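Local coordinates for protein nucleoside 2-deoxyribosyltransferase (Enterococcus faecalis, PDB 7M5H) that probably cleaves or transfers the N-glycosidic bond of deoxynucleosides or their monophosphates, perhaps hydrolysing 5-hydroxymethyl-dUMP, at residues B[73-78]-B[100-105]. Residues are numbered along the deposited sequence; the frame is centred on the assembly and turned at random.
Sequences LVALLD and VVALYT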
loop_
_atom_site.group_PDB
_atom_site.type_symbol
_atom_site.label_atom_id
_atom_site.label_comp_id
_atom_site.label_asym_id
_atom_site.label_seq_id
_atom_site.Cartn_x
_atom_site.Cartn_y
_atom_site.Cartn_z
ATOM N N LEU B 73 21.836 2.828 10.243
ATOM C CA LEU B 73 20.514 2.246 10.058
ATOM C C LEU B 73 20.466 1.561 8.700
ATOM O O LEU B 73 20.719 2.196 7.671
ATOM C CB LEU B 73 19.426 3.316 10.170
ATOM C CG LEU B 73 17.974 2.839 10.197
ATOM C CD1 LEU B 73 17.239 3.454 11.377
ATOM C CD2 LEU B 73 17.267 3.183 8.896
ATOM N N VAL B 74 20.164 0.266 8.701
ATOM C CA VAL B 74 19.938 -0.494 7.479
ATOM C C VAL B 74 18.433 -0.615 7.286
ATOM O O VAL B 74 17.722 -1.088 8.179
ATOM C CB VAL B 74 20.607 -1.876 7.540
ATOM C CG1 VAL B 74 20.241 -2.697 6.313
ATOM C CG2 VAL B 74 22.116 -1.726 7.650
ATOM N N ALA B 75 17.943 -0.181 6.126
ATOM C CA ALA B 75 16.514 -0.107 5.857
ATOM C C ALA B 75 16.160 -0.917 4.620
ATOM O O ALA B 75 16.845 -0.840 3.596
ATOM C CB ALA B 75 16.063 1.345 5.675
ATOM N N LEU B 76 15.085 -1.692 4.721
ATOM C CA LEU B 76 14.556 -2.457 3.600
ATOM C C LEU B 76 13.356 -1.707 3.032
ATOM O O LEU B 76 12.372 -1.476 3.743
ATOM C CB LEU B 76 14.165 -3.869 4.039
ATOM C CG LEU B 76 15.235 -4.961 3.905
ATOM C CD1 LEU B 76 16.587 -4.506 4.439
ATOM C CD2 LEU B 76 14.791 -6.234 4.610
ATOM N N LEU B 77 13.443 -1.324 1.758
ATOM C CA LEU B 77 12.432 -0.484 1.128
ATOM C C LEU B 77 11.426 -1.262 0.288
ATOM O O LEU B 77 10.446 -0.669 -0.175
ATOM C CB LEU B 77 13.102 0.577 0.244
ATOM C CG LEU B 77 14.180 1.463 0.871
ATOM C CD1 LEU B 77 14.657 2.503 -0.133
ATOM C CD2 LEU B 77 13.672 2.131 2.140
ATOM N N ASP B 78 11.636 -2.559 0.083
ATOM C CA ASP B 78 10.800 -3.323 -0.831
ATOM C C ASP B 78 9.375 -3.461 -0.294
ATOM O O ASP B 78 9.081 -3.187 0.874
ATOM C CB ASP B 78 11.413 -4.699 -1.087
ATOM C CG ASP B 78 12.503 -4.660 -2.141
ATOM O OD1 ASP B 78 12.217 -4.222 -3.275
ATOM O OD2 ASP B 78 13.647 -5.053 -1.832
ATOM N N VAL B 100 21.929 6.171 6.750
ATOM C CA VAL B 100 21.009 5.104 6.373
ATOM C C VAL B 100 21.510 4.458 5.089
ATOM O O VAL B 100 21.717 5.146 4.082
ATOM C CB VAL B 100 19.573 5.621 6.180
ATOM C CG1 VAL B 100 18.663 4.492 5.722
ATOM C CG2 VAL B 100 19.052 6.249 7.465
ATOM N N VAL B 101 21.698 3.140 5.120
ATOM C CA VAL B 101 22.000 2.348 3.931
ATOM C C VAL B 101 20.784 1.481 3.638
ATOM O O VAL B 101 20.419 0.619 4.447
ATOM C CB VAL B 101 23.260 1.491 4.119
ATOM C CG1 VAL B 101 23.498 0.627 2.890
ATOM C CG2 VAL B 101 24.467 2.375 4.391
ATOM N N ALA B 102 20.155 1.707 2.488
ATOM C CA ALA B 102 18.889 1.074 2.153
ATOM C C ALA B 102 19.063 0.037 1.050
ATOM O O ALA B 102 19.900 0.189 0.155
ATOM C CB ALA B 102 17.855 2.116 1.718
ATOM N N LEU B 103 18.250 -1.014 1.120
ATOM C CA LEU B 103 18.250 -2.094 0.142
ATOM C C LEU B 103 16.932 -2.092 -0.621
ATOM O O LEU B 103 15.858 -2.031 -0.014
ATOM C CB LEU B 103 18.463 -3.448 0.821
ATOM C CG LEU B 103 18.422 -4.659 -0.112
ATOM C CD1 LEU B 103 19.605 -4.638 -1.071
ATOM C CD2 LEU B 103 18.393 -5.954 0.681
ATOM N N TYR B 104 17.020 -2.174 -1.949
ATOM C CA TYR B 104 15.855 -2.076 -2.833
ATOM C C TYR B 104 16.076 -3.030 -4.006
ATOM O O TYR B 104 16.733 -2.670 -4.988
ATOM C CB TYR B 104 15.658 -0.640 -3.309
ATOM C CG TYR B 104 14.592 -0.463 -4.364
ATOM C CD1 TYR B 104 13.279 -0.844 -4.125
ATOM C CD2 TYR B 104 14.897 0.102 -5.597
ATOM C CE1 TYR B 104 12.300 -0.677 -5.087
ATOM C CE2 TYR B 104 13.923 0.274 -6.566
ATOM C CZ TYR B 104 12.627 -0.118 -6.304
ATOM O OH TYR B 104 11.655 0.050 -7.263
ATOM N N THR B 105 15.514 -4.234 -3.909
ATOM C CA THR B 105 15.785 -5.305 -4.861
ATOM C C THR B 105 14.684 -5.506 -5.894
ATOM O O THR B 105 14.796 -6.424 -6.712
ATOM C CB THR B 105 16.008 -6.629 -4.120
ATOM O OG1 THR B 105 14.789 -7.029 -3.483
ATOM C CG2 THR B 105 17.096 -6.482 -3.073
HETATM O O HOH W 1 14.217 -4.528 0.772
#
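Asp78 and Thr105 join the loops that follow two neighbouring parallel strands, 73-76 and 100-103. A single carboxylate oxygen takes both bonds: Thr105 N reaches Asp78 OD2 at 2.9 Å on its syn lone pair, with a nearly straight N-H...O angle of 170°, while Thr105 OG1 donates to the same OD2 at 2.8 Å from above the carboxylate plane. With chi1 66°, OG1 lies between its own backbone N and carbonyl carbon, beside the N-H that shares the acceptor. A water completes the grip, donating to OD2 and to Leu103 O. The other oxygen, Asp78 OD1, lies obliquely by the Tyr104 ring, 3.6 Å from CD1; the phenol end of Tyr104 is hydrogen-bonded to His130.

Behind this polar end, the strands pair in register through four backbone bonds, the last from Leu77 N to Leu103 O at 3.1 Å. On the face carrying Leu73, Ala75, Val100 and Ala102, Leu73 and Val100 lie side by side, pointing the same way, with Leu73 CD2 set against both methyls of Val100 and 3.7 Å from CG1. Further along, Leu77 turns its CG beside its own backbone N (chi1 -53°), and CD1 comes within 3.7 Å of Ala102 CB. Ala75, Leu77 and Val100 also touch helix 84-96. On the other face, Leu76 CD1 approaches Leu103 CB at 4.2 Å, and both leucines also touch helix 16-30.

The pairing belongs to a beta-alpha-beta crossover in a Rossmann-like sheet. Thr105 OG1 also bonds Gln16 N of a second subunit, where Ser15 packs on Asp78, and so links the strand ends to the subunit interface. Two protein donors and a water converge on OD2, which fixes the rotation of the carboxylate.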